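Side-chain contacts in vacuolar-sorting protein BRO1 (Saccharomyces cerevisiae, PDB 1ZB1), which helps concentrate and sort multivesicular-body cargo into intralumenal vesicles, acting as an adapter that recruits the Doa4 deubiquitinase to endosomes, and is represented here by its Bro1 domain: residues E70-Y75 with F127-I132; E139-N142 with N147-A150; P292-L297 with I301-F306. One frame throughout, in Å; residues are numbered along the deposited sequence.

Interaction 1: E70-Y75 with F127-I132; sequences EQNLKY and FNIAVI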
ATOM      1  N   GLU A  70     -13.063   4.123 -10.063  1.00 16.04           N
ATOM      2  CA  GLU A  70     -13.359   4.230 -11.487  1.00 16.52           C
ATOM      3  C   GLU A  70     -13.313   5.686 -11.963  1.00 16.04           C
ATOM      4  O   GLU A  70     -12.721   5.978 -13.007  1.00 14.47           O
ATOM      5  CB  GLU A  70     -14.750   3.647 -11.771  1.00 18.13           C
ATOM      6  CG  GLU A  70     -15.154   3.652 -13.238  1.00 22.66           C
ATOM      7  CD  GLU A  70     -16.639   3.359 -13.422  1.00 29.00           C
ATOM      8  OE1 GLU A  70     -17.208   2.651 -12.565  1.00 26.22           O
ATOM      9  OE2 GLU A  70     -17.234   3.831 -14.420  1.00 28.51           O
ATOM     10  N   GLN A  71     -13.947   6.594 -11.216  1.00 15.06           N
ATOM     11  CA  GLN A  71     -13.961   8.010 -11.610  1.00 16.88           C
ATOM     12  C   GLN A  71     -12.544   8.574 -11.672  1.00 16.21           C
ATOM     13  O   GLN A  71     -12.202   9.332 -12.582  1.00 15.45           O
ATOM     14  CB  GLN A  71     -14.789   8.852 -10.627  1.00 17.78           C
ATOM     15  CG  GLN A  71     -16.180   8.309 -10.317  1.00 17.62           C
ATOM     16  CD  GLN A  71     -16.963   7.906 -11.552  1.00 21.99           C
ATOM     17  OE1 GLN A  71     -17.500   6.801 -11.616  1.00 23.38           O
ATOM     18  NE2 GLN A  71     -17.044   8.795 -12.534  1.00 18.97           N
ATOM     19  N   ASN A  72     -11.725   8.212 -10.689  1.00 14.83           N
ATOM     20  CA  ASN A  72     -10.345   8.690 -10.645  1.00 16.62           C
ATOM     21  C   ASN A  72      -9.473   8.135 -11.771  1.00 15.61           C
ATOM     22  O   ASN A  72      -8.657   8.868 -12.332  1.00 15.37           O
ATOM     23  CB  ASN A  72      -9.733   8.367  -9.283  1.00 17.75           C
ATOM     24  CG  ASN A  72     -10.096   9.400  -8.233  1.00 21.00           C
ATOM     25  OD1 ASN A  72      -9.439  10.441  -8.121  1.00 17.74           O
ATOM     26  ND2 ASN A  72     -11.162   9.132  -7.469  1.00 14.95           N
ATOM     27  N   LEU A  73      -9.633   6.853 -12.099  1.00 14.82           N
ATOM     28  CA  LEU A  73      -8.855   6.253 -13.186  1.00 14.45           C
ATOM     29  C   LEU A  73      -9.233   6.924 -14.508  1.00 15.68           C
ATOM     30  O   LEU A  73      -8.372   7.182 -15.349  1.00 13.01           O
ATOM     31  CB  LEU A  73      -9.119   4.745 -13.299  1.00 16.48           C
ATOM     32  CG  LEU A  73      -8.309   3.664 -12.569  1.00 21.47           C
ATOM     33  CD1 LEU A  73      -6.979   4.199 -12.097  1.00 20.56           C
ATOM     34  CD2 LEU A  73      -9.124   3.102 -11.418  1.00 20.61           C
ATOM     35  N   LYS A  74     -10.524   7.199 -14.695  1.00 17.22           N
ATOM     36  CA  LYS A  74     -10.982   7.859 -15.917  1.00 17.03           C
ATOM     37  C   LYS A  74     -10.484   9.303 -15.979  1.00 17.13           C
ATOM     38  O   LYS A  74     -10.080   9.796 -17.046  1.00 15.02           O
ATOM     39  CB  LYS A  74     -12.515   7.823 -16.002  1.00 19.70           C
ATOM     40  CG  LYS A  74     -13.059   6.418 -16.253  1.00 23.00           C
ATOM     41  CD  LYS A  74     -14.575   6.393 -16.435  1.00 27.28           C
ATOM     42  CE  LYS A  74     -15.032   4.993 -16.862  1.00 32.18           C
ATOM     43  NZ  LYS A  74     -16.511   4.853 -16.966  1.00 37.82           N
ATOM     44  N   TYR A  75     -10.505   9.986 -14.841  1.00 14.89           N
ATOM     45  CA  TYR A  75     -10.031  11.367 -14.813  1.00 16.77           C
ATOM     46  C   TYR A  75      -8.516  11.402 -15.057  1.00 16.35           C
ATOM     47  O   TYR A  75      -8.027  12.294 -15.745  1.00 16.59           O
ATOM     48  CB  TYR A  75     -10.376  12.041 -13.475  1.00 15.85           C
ATOM     49  CG  TYR A  75     -10.025  13.519 -13.437  1.00 15.23           C
ATOM     50  CD1 TYR A  75     -10.519  14.395 -14.403  1.00 15.60           C
ATOM     51  CD2 TYR A  75      -9.164  14.032 -12.460  1.00 15.46           C
ATOM     52  CE1 TYR A  75     -10.159  15.745 -14.409  1.00 16.03           C
ATOM     53  CE2 TYR A  75      -8.802  15.389 -12.453  1.00 13.82           C
ATOM     54  CZ  TYR A  75      -9.301  16.232 -13.434  1.00 16.44           C
ATOM     55  OH  TYR A  75      -8.922  17.554 -13.475  1.00 15.35           O
ATOM     56  N   PHE A 127      -2.245   9.602  -6.185  1.00 15.52           N
ATOM     57  CA  PHE A 127      -2.048   9.326  -4.766  1.00 14.37           C
ATOM     58  C   PHE A 127      -3.383   8.807  -4.203  1.00 12.67           C
ATOM     59  O   PHE A 127      -3.429   7.826  -3.450  1.00 12.90           O
ATOM     60  CB  PHE A 127      -1.630  10.611  -4.036  1.00 13.22           C
ATOM     61  CG  PHE A 127      -1.371  10.423  -2.564  1.00 17.30           C
ATOM     62  CD1 PHE A 127      -2.418  10.443  -1.648  1.00 15.36           C
ATOM     63  CD2 PHE A 127      -0.070  10.214  -2.096  1.00 17.23           C
ATOM     64  CE1 PHE A 127      -2.186  10.259  -0.283  1.00 15.71           C
ATOM     65  CE2 PHE A 127       0.183  10.025  -0.731  1.00 17.26           C
ATOM     66  CZ  PHE A 127      -0.873  10.046   0.182  1.00 17.46           C
ATOM     67  N   ASN A 128      -4.475   9.469  -4.572  1.00 13.61           N
ATOM     68  CA  ASN A 128      -5.791   9.048  -4.095  1.00 14.27           C
ATOM     69  C   ASN A 128      -6.204   7.697  -4.689  1.00 14.76           C
ATOM     70  O   ASN A 128      -6.851   6.894  -4.021  1.00 16.52           O
ATOM     71  CB  ASN A 128      -6.836  10.139  -4.388  1.00 14.32           C
ATOM     72  CG  ASN A 128      -6.773  11.285  -3.374  1.00 17.22           C
ATOM     73  OD1 ASN A 128      -6.090  11.175  -2.354  1.00 16.37           O
ATOM     74  ND2 ASN A 128      -7.487  12.375  -3.642  1.00 17.42           N
ATOM     75  N   ILE A 129      -5.818   7.441  -5.937  1.00 16.31           N
ATOM     76  CA  ILE A 129      -6.126   6.164  -6.582  1.00 14.24           C
ATOM     77  C   ILE A 129      -5.477   5.036  -5.762  1.00 15.92           C
ATOM     78  O   ILE A 129      -6.101   4.003  -5.479  1.00 14.89           O
ATOM     79  CB  ILE A 129      -5.582   6.142  -8.032  1.00 14.11           C
ATOM     80  CG1 ILE A 129      -6.478   7.003  -8.932  1.00 15.20           C
ATOM     81  CG2 ILE A 129      -5.509   4.712  -8.556  1.00 13.76           C
ATOM     82  CD1 ILE A 129      -5.955   7.178 -10.352  1.00 16.64           C
ATOM     83  N   ALA A 130      -4.223   5.245  -5.372  1.00 14.03           N
ATOM     84  CA  ALA A 130      -3.499   4.255  -4.568  1.00 15.75           C
ATOM     85  C   ALA A 130      -4.213   4.044  -3.233  1.00 14.58           C
ATOM     86  O   ALA A 130      -4.408   2.905  -2.782  1.00 16.16           O
ATOM     87  CB  ALA A 130      -2.055   4.728  -4.328  1.00 15.72           C
ATOM     88  N   VAL A 131      -4.600   5.141  -2.590  1.00 14.94           N
ATOM     89  CA  VAL A 131      -5.302   5.040  -1.310  1.00 14.59           C
ATOM     90  C   VAL A 131      -6.631   4.302  -1.491  1.00 15.52           C
ATOM     91  O   VAL A 131      -6.994   3.448  -0.679  1.00 16.91           O
ATOM     92  CB  VAL A 131      -5.589   6.439  -0.704  1.00 12.11           C
ATOM     93  CG1 VAL A 131      -6.519   6.311   0.501  1.00 15.28           C
ATOM     94  CG2 VAL A 131      -4.273   7.099  -0.265  1.00 12.79           C
ATOM     95  N   ILE A 132      -7.354   4.632  -2.554  1.00 16.00           N
ATOM     96  CA  ILE A 132      -8.640   3.993  -2.800  1.00 17.36           C
ATOM     97  C   ILE A 132      -8.482   2.478  -2.984  1.00 17.20           C
ATOM     98  O   ILE A 132      -9.347   1.706  -2.573  1.00 18.81           O
ATOM     99  CB  ILE A 132      -9.351   4.638  -4.013  1.00 19.01           C
ATOM    100  CG1 ILE A 132      -9.704   6.094  -3.673  1.00 23.68           C
ATOM    101  CG2 ILE A 132     -10.632   3.866  -4.347  1.00 20.10           C
ATOM    102  CD1 ILE A 132     -10.225   6.906  -4.843  1.00 26.93           C
TER
HETATM  103  O   HOH W   1      -9.269  12.185  -5.816  1.00 16.70           O

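Interaction 2: E139-N142 with N147-A150; sequences ENIN and NSIA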
ATOM      1  N   GLU A 139     -12.496  -3.012   2.568  1.00 30.68           N
ATOM      2  CA  GLU A 139     -13.915  -3.305   2.422  1.00 36.41           C
ATOM      3  C   GLU A 139     -14.206  -4.757   2.041  1.00 37.68           C
ATOM      4  O   GLU A 139     -15.245  -5.298   2.417  1.00 37.79           O
ATOM      5  CB  GLU A 139     -14.519  -2.355   1.379  1.00 37.73           C
ATOM      6  CG  GLU A 139     -16.034  -2.330   1.320  1.00 41.51           C
ATOM      7  CD  GLU A 139     -16.556  -1.245   0.391  1.00 43.12           C
ATOM      8  OE1 GLU A 139     -16.234  -1.291  -0.818  1.00 44.99           O
ATOM      9  OE2 GLU A 139     -17.286  -0.345   0.868  1.00 40.82           O
ATOM     10  N   ASN A 140     -13.296  -5.389   1.303  1.00 39.31           N
ATOM     11  CA  ASN A 140     -13.482  -6.776   0.875  1.00 43.15           C
ATOM     12  C   ASN A 140     -12.655  -7.761   1.694  1.00 45.15           C
ATOM     13  O   ASN A 140     -12.439  -8.895   1.270  1.00 45.49           O
ATOM     14  CB  ASN A 140     -13.114  -6.930  -0.603  1.00 43.91           C
ATOM     15  CG  ASN A 140     -13.987  -6.089  -1.519  1.00 46.30           C
ATOM     16  OD1 ASN A 140     -13.676  -5.908  -2.697  1.00 46.96           O
ATOM     17  ND2 ASN A 140     -15.092  -5.578  -0.985  1.00 46.03           N
ATOM     18  N   ILE A 141     -12.197  -7.328   2.864  1.00 48.56           N
ATOM     19  CA  ILE A 141     -11.386  -8.176   3.733  1.00 52.47           C
ATOM     20  C   ILE A 141     -12.241  -9.289   4.327  1.00 55.36           C
ATOM     21  O   ILE A 141     -11.829  -9.973   5.264  1.00 55.39           O
ATOM     22  CB  ILE A 141     -10.763  -7.352   4.886  1.00 53.02           C
ATOM     23  CG1 ILE A 141      -9.625  -8.134   5.543  1.00 54.24           C
ATOM     24  CG2 ILE A 141     -11.824  -7.016   5.921  1.00 55.35           C
ATOM     25  CD1 ILE A 141      -8.440  -8.374   4.630  1.00 55.27           C
ATOM     26  N   ASN A 142     -13.434  -9.466   3.769  1.00 58.16           N
ATOM     27  CA  ASN A 142     -14.363 -10.483   4.244  1.00 61.46           C
ATOM     28  C   ASN A 142     -14.244 -11.806   3.494  1.00 62.36           C
ATOM     29  O   ASN A 142     -14.522 -12.867   4.055  1.00 63.72           O
ATOM     30  CB  ASN A 142     -15.796  -9.957   4.142  1.00 63.47           C
ATOM     31  CG  ASN A 142     -16.024  -8.728   4.999  1.00 65.44           C
ATOM     32  OD1 ASN A 142     -16.001  -8.801   6.231  1.00 66.27           O
ATOM     33  ND2 ASN A 142     -16.236  -7.586   4.351  1.00 64.39           N
ATOM     34  N   ASN A 147      -9.366 -11.033  -3.085  1.00 28.33           N
ATOM     35  CA  ASN A 147      -9.618  -9.682  -3.582  1.00 27.52           C
ATOM     36  C   ASN A 147      -8.769  -8.628  -2.869  1.00 25.16           C
ATOM     37  O   ASN A 147      -8.209  -7.733  -3.505  1.00 24.04           O
ATOM     38  CB  ASN A 147     -11.096  -9.325  -3.413  1.00 30.06           C
ATOM     39  CG  ASN A 147     -11.407  -7.918  -3.886  1.00 32.44           C
ATOM     40  OD1 ASN A 147     -11.646  -7.689  -5.072  1.00 39.92           O
ATOM     41  ND2 ASN A 147     -11.382  -6.961  -2.962  1.00 33.91           N
ATOM     42  N   SER A 148      -8.692  -8.729  -1.549  1.00 23.78           N
ATOM     43  CA  SER A 148      -7.915  -7.780  -0.760  1.00 24.15           C
ATOM     44  C   SER A 148      -6.440  -7.806  -1.135  1.00 22.53           C
ATOM     45  O   SER A 148      -5.787  -6.767  -1.167  1.00 21.25           O
ATOM     46  CB  SER A 148      -8.073  -8.083   0.729  1.00 23.17           C
ATOM     47  OG  SER A 148      -9.416  -7.889   1.127  1.00 22.98           O
ATOM     48  N   ILE A 149      -5.915  -8.998  -1.410  1.00 21.24           N
ATOM     49  CA  ILE A 149      -4.512  -9.134  -1.790  1.00 19.70           C
ATOM     50  C   ILE A 149      -4.280  -8.440  -3.134  1.00 20.91           C
ATOM     51  O   ILE A 149      -3.318  -7.676  -3.302  1.00 19.97           O
ATOM     52  CB  ILE A 149      -4.101 -10.634  -1.895  1.00 19.42           C
ATOM     53  CG1 ILE A 149      -4.038 -11.249  -0.494  1.00 18.99           C
ATOM     54  CG2 ILE A 149      -2.746 -10.770  -2.593  1.00 19.25           C
ATOM     55  CD1 ILE A 149      -3.680 -12.726  -0.478  1.00 18.77           C
ATOM     56  N   ALA A 150      -5.172  -8.705  -4.084  1.00 18.38           N
ATOM     57  CA  ALA A 150      -5.077  -8.119  -5.418  1.00 19.68           C
ATOM     58  C   ALA A 150      -5.124  -6.588  -5.389  1.00 18.62           C
ATOM     59  O   ALA A 150      -4.411  -5.926  -6.140  1.00 17.76           O
ATOM     60  CB  ALA A 150      -6.198  -8.660  -6.300  1.00 19.20           C
TER
HETATM   61  O   HOH W   2     -10.712 -10.363  -0.040  1.00 25.51           O

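Interaction 3: P292-L297 with I301-F306; sequences PFKTWL and IDFDGF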
ATOM      1  N   PRO A 292       6.420  -6.151  23.724  1.00 27.52           N
ATOM      2  CA  PRO A 292       6.354  -4.738  24.123  1.00 29.86           C
ATOM      3  C   PRO A 292       5.694  -3.833  23.072  1.00 31.94           C
ATOM      4  O   PRO A 292       5.361  -2.685  23.364  1.00 32.30           O
ATOM      5  CB  PRO A 292       7.824  -4.369  24.347  1.00 28.11           C
ATOM      6  CG  PRO A 292       8.460  -5.674  24.704  1.00 30.09           C
ATOM      7  CD  PRO A 292       7.812  -6.625  23.720  1.00 26.98           C
ATOM      8  N   PHE A 293       5.496  -4.347  21.859  1.00 32.42           N
ATOM      9  CA  PHE A 293       4.894  -3.544  20.794  1.00 33.40           C
ATOM     10  C   PHE A 293       3.522  -4.035  20.339  1.00 33.17           C
ATOM     11  O   PHE A 293       2.993  -3.556  19.336  1.00 32.34           O
ATOM     12  CB  PHE A 293       5.821  -3.504  19.577  1.00 33.38           C
ATOM     13  CG  PHE A 293       7.240  -3.150  19.901  1.00 34.78           C
ATOM     14  CD1 PHE A 293       8.178  -4.145  20.155  1.00 35.06           C
ATOM     15  CD2 PHE A 293       7.647  -1.818  19.941  1.00 35.24           C
ATOM     16  CE1 PHE A 293       9.504  -3.822  20.442  1.00 35.77           C
ATOM     17  CE2 PHE A 293       8.969  -1.483  20.227  1.00 36.25           C
ATOM     18  CZ  PHE A 293       9.902  -2.486  20.479  1.00 36.47           C
ATOM     19  N   LYS A 294       2.943  -4.972  21.084  1.00 32.99           N
ATOM     20  CA  LYS A 294       1.648  -5.566  20.744  1.00 33.07           C
ATOM     21  C   LYS A 294       0.422  -4.702  20.999  1.00 32.36           C
ATOM     22  O   LYS A 294      -0.689  -5.063  20.612  1.00 31.63           O
ATOM     23  CB  LYS A 294       1.465  -6.875  21.519  1.00 35.31           C
ATOM     24  CG  LYS A 294       1.234  -6.676  23.023  1.00 37.08           C
ATOM     25  CD  LYS A 294       0.814  -7.980  23.697  1.00 39.28           C
ATOM     26  CE  LYS A 294       0.441  -7.776  25.160  1.00 42.05           C
ATOM     27  NZ  LYS A 294       1.628  -7.476  26.009  1.00 44.54           N
ATOM     28  N   THR A 295       0.627  -3.566  21.649  1.00 33.60           N
ATOM     29  CA  THR A 295      -0.457  -2.654  22.017  1.00 33.37           C
ATOM     30  C   THR A 295      -1.753  -2.635  21.187  1.00 33.48           C
ATOM     31  O   THR A 295      -2.835  -2.857  21.732  1.00 33.40           O
ATOM     32  CB  THR A 295       0.079  -1.211  22.125  1.00 34.43           C
ATOM     33  OG1 THR A 295       1.317  -1.218  22.854  1.00 34.80           O
ATOM     34  CG2 THR A 295      -0.926  -0.332  22.861  1.00 34.27           C
ATOM     35  N   TRP A 296      -1.664  -2.385  19.883  1.00 32.95           N
ATOM     36  CA  TRP A 296      -2.875  -2.312  19.055  1.00 32.57           C
ATOM     37  C   TRP A 296      -3.366  -3.619  18.435  1.00 32.03           C
ATOM     38  O   TRP A 296      -4.437  -3.651  17.828  1.00 30.83           O
ATOM     39  CB  TRP A 296      -2.682  -1.281  17.931  1.00 34.33           C
ATOM     40  CG  TRP A 296      -2.094   0.008  18.413  1.00 36.41           C
ATOM     41  CD1 TRP A 296      -0.770   0.340  18.452  1.00 36.48           C
ATOM     42  CD2 TRP A 296      -2.800   1.103  19.007  1.00 37.78           C
ATOM     43  NE1 TRP A 296      -0.607   1.571  19.040  1.00 36.66           N
ATOM     44  CE2 TRP A 296      -1.837   2.062  19.391  1.00 37.47           C
ATOM     45  CE3 TRP A 296      -4.154   1.365  19.255  1.00 39.53           C
ATOM     46  CZ2 TRP A 296      -2.184   3.267  20.013  1.00 39.89           C
ATOM     47  CZ3 TRP A 296      -4.501   2.569  19.874  1.00 40.78           C
ATOM     48  CH2 TRP A 296      -3.515   3.502  20.245  1.00 39.64           C
ATOM     49  N   LEU A 297      -2.602  -4.693  18.601  1.00 31.44           N
ATOM     50  CA  LEU A 297      -2.960  -5.980  18.010  1.00 32.12           C
ATOM     51  C   LEU A 297      -3.507  -7.032  18.971  1.00 32.86           C
ATOM     52  O   LEU A 297      -3.892  -8.118  18.536  1.00 31.63           O
ATOM     53  CB  LEU A 297      -1.744  -6.566  17.305  1.00 31.11           C
ATOM     54  CG  LEU A 297      -1.170  -5.778  16.131  1.00 30.19           C
ATOM     55  CD1 LEU A 297       0.239  -6.261  15.853  1.00 29.87           C
ATOM     56  CD2 LEU A 297      -2.052  -5.948  14.920  1.00 29.40           C
ATOM     57  N   ILE A 301      -4.368 -10.736  17.349  1.00 33.02           N
ATOM     58  CA  ILE A 301      -3.469 -11.881  17.479  1.00 32.54           C
ATOM     59  C   ILE A 301      -3.491 -12.425  18.906  1.00 34.04           C
ATOM     60  O   ILE A 301      -3.253 -11.682  19.860  1.00 33.01           O
ATOM     61  CB  ILE A 301      -2.012 -11.485  17.147  1.00 32.86           C
ATOM     62  CG1 ILE A 301      -1.906 -11.061  15.682  1.00 32.58           C
ATOM     63  CG2 ILE A 301      -1.070 -12.654  17.435  1.00 29.32           C
ATOM     64  CD1 ILE A 301      -0.530 -10.544  15.305  1.00 32.23           C
ATOM     65  N   ASP A 302      -3.759 -13.721  19.050  1.00 34.54           N
ATOM     66  CA  ASP A 302      -3.800 -14.346  20.369  1.00 35.62           C
ATOM     67  C   ASP A 302      -2.376 -14.625  20.854  1.00 34.90           C
ATOM     68  O   ASP A 302      -1.925 -15.771  20.867  1.00 35.81           O
ATOM     69  CB  ASP A 302      -4.582 -15.660  20.304  1.00 37.55           C
ATOM     70  CG  ASP A 302      -4.917 -16.212  21.679  1.00 39.62           C
ATOM     71  OD1 ASP A 302      -4.056 -16.157  22.584  1.00 40.55           O
ATOM     72  OD2 ASP A 302      -6.047 -16.714  21.852  1.00 42.23           O
ATOM     73  N   PHE A 303      -1.671 -13.570  21.253  1.00 33.60           N
ATOM     74  CA  PHE A 303      -0.295 -13.686  21.724  1.00 31.80           C
ATOM     75  C   PHE A 303      -0.063 -14.726  22.828  1.00 34.07           C
ATOM     76  O   PHE A 303       0.903 -15.490  22.766  1.00 31.73           O
ATOM     77  CB  PHE A 303       0.197 -12.318  22.204  1.00 31.70           C
ATOM     78  CG  PHE A 303       0.427 -11.330  21.095  1.00 27.40           C
ATOM     79  CD1 PHE A 303       1.623 -11.329  20.387  1.00 27.05           C
ATOM     80  CD2 PHE A 303      -0.555 -10.407  20.754  1.00 28.93           C
ATOM     81  CE1 PHE A 303       1.843 -10.414  19.350  1.00 25.71           C
ATOM     82  CE2 PHE A 303      -0.347  -9.489  19.719  1.00 28.25           C
ATOM     83  CZ  PHE A 303       0.858  -9.496  19.018  1.00 27.25           C
ATOM     84  N   ASP A 304      -0.932 -14.749  23.835  1.00 35.37           N
ATOM     85  CA  ASP A 304      -0.776 -15.700  24.934  1.00 39.83           C
ATOM     86  C   ASP A 304      -1.006 -17.143  24.493  1.00 39.76           C
ATOM     87  O   ASP A 304      -0.329 -18.055  24.965  1.00 41.92           O
ATOM     88  CB  ASP A 304      -1.718 -15.352  26.092  1.00 42.67           C
ATOM     89  CG  ASP A 304      -1.388 -14.011  26.730  1.00 46.24           C
ATOM     90  OD1 ASP A 304      -0.185 -13.708  26.893  1.00 46.85           O
ATOM     91  OD2 ASP A 304      -2.329 -13.264  27.078  1.00 48.11           O
ATOM     92  N   GLY A 305      -1.956 -17.345  23.585  1.00 40.49           N
ATOM     93  CA  GLY A 305      -2.237 -18.682  23.095  1.00 40.42           C
ATOM     94  C   GLY A 305      -1.089 -19.249  22.278  1.00 40.48           C
ATOM     95  O   GLY A 305      -0.820 -20.450  22.316  1.00 39.76           O
ATOM     96  N   PHE A 306      -0.407 -18.385  21.532  1.00 38.53           N
ATOM     97  CA  PHE A 306       0.712 -18.822  20.711  1.00 37.26           C
ATOM     98  C   PHE A 306       1.917 -19.138  21.593  1.00 37.68           C
ATOM     99  O   PHE A 306       2.678 -20.060  21.305  1.00 37.43           O
ATOM    100  CB  PHE A 306       1.067 -17.742  19.676  1.00 35.51           C
ATOM    101  CG  PHE A 306       2.177 -18.137  18.741  1.00 33.55           C
ATOM    102  CD1 PHE A 306       2.112 -19.331  18.022  1.00 33.34           C
ATOM    103  CD2 PHE A 306       3.290 -17.317  18.578  1.00 31.77           C
ATOM    104  CE1 PHE A 306       3.141 -19.705  17.156  1.00 32.77           C
ATOM    105  CE2 PHE A 306       4.325 -17.677  17.717  1.00 33.02           C
ATOM    106  CZ  PHE A 306       4.252 -18.876  17.003  1.00 33.48           C
TER

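Interaction 1: E70-Y75 with F127-I132
N72 of helix 65-86 meets I129 and I132 of helix 118-139 and reaches N128 through a water, while the neighbouring L73 joins it against I129. The two helix segments run nearly antiparallel, at 151°, and their axes approach to 9.7 Å. The water takes the N-H of N128 ND2 at 2.8 Å and lies 2.9 Å from N72 OD1, to which it can donate. The carbonyl of N128, OD1, accepts from the backbone N of K16, so asparagine suits this buried place by joining a loop and a helix at once. I129 is the main apolar wedge. With CG1 beside its backbone N (chi1 -75°) and the chain extended beyond, it lays CG1 against N72 CB at 3.5 Å and carries CD1 on to L73 CD1 at 3.6 Å. Its CG2 branch comes to 3.9 Å from the same L73 CD1, so the leucine methyl meets both arms of the beta-branched chain. W349 of helix 349-371 touches both L73 and I129 and extends this apolar patch to a third helix. One turn on, I132 brings CD1 to 3.6 Å from N72 ND2, the two side chains crossing at about a right angle. That nitrogen bonds to the carbonyl oxygens of A59 and L68, which leaves the isoleucine methyl as a van der Waals neighbour. The interface thus mixes a held polar amide with aliphatic carbons: the two carbonyls grip the ND2 end of N72 and should fix the amide's rotation, a water lies at OD1, and the isoleucines pack against the remainder.

Interaction 2: E139-N142 with N147-A150
I141 and S148 bring their CA atoms to 5.7 Å where the chain leaves helix 118-139, N140 being the first residue with non-helical backbone angles, and turns back beside the first turn of helix 146-165. A water ties the two backbones together: it donates to N140 O at 2.6 Å and accepts from S148 N at 3.0 Å. S148 sets OG beside its own backbone N (chi1 -64°), and the hydroxyl bonds to A137 O in the last turn of the preceding helix. A small polar residue suits this buried spot, since OG must also fit 3.3 Å from I141 CA. I141 lies alongside, its CD1 bent round to 3.9 Å from S148 CB, and L193 of helix 176-198 touches both side chains. Beside this, the amides of N140 and N147 cross with their planes 55° apart; their very close approach is doubtful in detail. The chemistry implies that polar backbone groups at two helix ends are served without direct pairing: a carbonyl past one helix end and an N-H in the first turn of the next are joined by a water, while the serine hydroxyl bonds to a carbonyl of the earlier helix.

Interaction 3: P292-L297 with I301-F306
K294 lies over one face of the F303 ring at a helix N-cap: D302 holds the N-cap position of helix 303-322, and the loop after helix 275-290 folds against the helix's first turn. The packing is tight around the phenyl ring. K294 CB sits 3.9 Å from the ring centroid, 24° off the normal, a CH-pi contact, while I301 CG2 covers the opposite face over its centre. A flat aromatic residue suits this slot between two aliphatic groups. At the ring's edge, near its plane, L297 O lies 4.0 Å from F303 CE2, and L297 CB packs against the same corner. L297 O also accepts from I301 N at 2.9 Å, almost straight in line with its carbonyl bond (171°), which closes the intervening loop. Next to the ring, L297 CD1 and I301 CD1 meet more loosely at 4.4 Å; Y9 touches the leucine and M6 the isoleucine, so large aliphatic chains fit this buried side. The other side faces solvent. K294 places CG between its backbone N and carbonyl carbon (chi1 71°), so CB stays over the ring and CD passes its rim before the chain bends at its last torsion and leads the ammonium away. K294 NZ remains 6.6 Å from D304 OD1, too far for a salt bridge, though the opposite charges may attract weakly. D302, also exposed, is the centre of an inverse gamma turn that swings the chain into the helix. G305, having no side chain, leaves room for the capping oxygen of D302: OD1 receives G305 N at 2.6 Å, from above the carboxylate plane.

The three contacts follow one another along the chain within the helical Bro1 domain. Interactions 1 and 2 are neighbours, their centres about 17 Å apart and nearest atoms about 8 Å; helix 118-139 carries half of the first and leads into the second, and helix 146-165 supplies both C158, against I129, and S148. Interaction 3 lies about 23 Å from interaction 2 and 35 Å from interaction 1, centre to centre, with interactions 1 and 3 on opposite sides of the chain's centre. Residues of the N-terminal loop touch all three: K16 reaches the first, P8 and L10 the second, M6 and Y9 the third. The contacts belong to the helical framework of a domain that may be involved in binding Snf7.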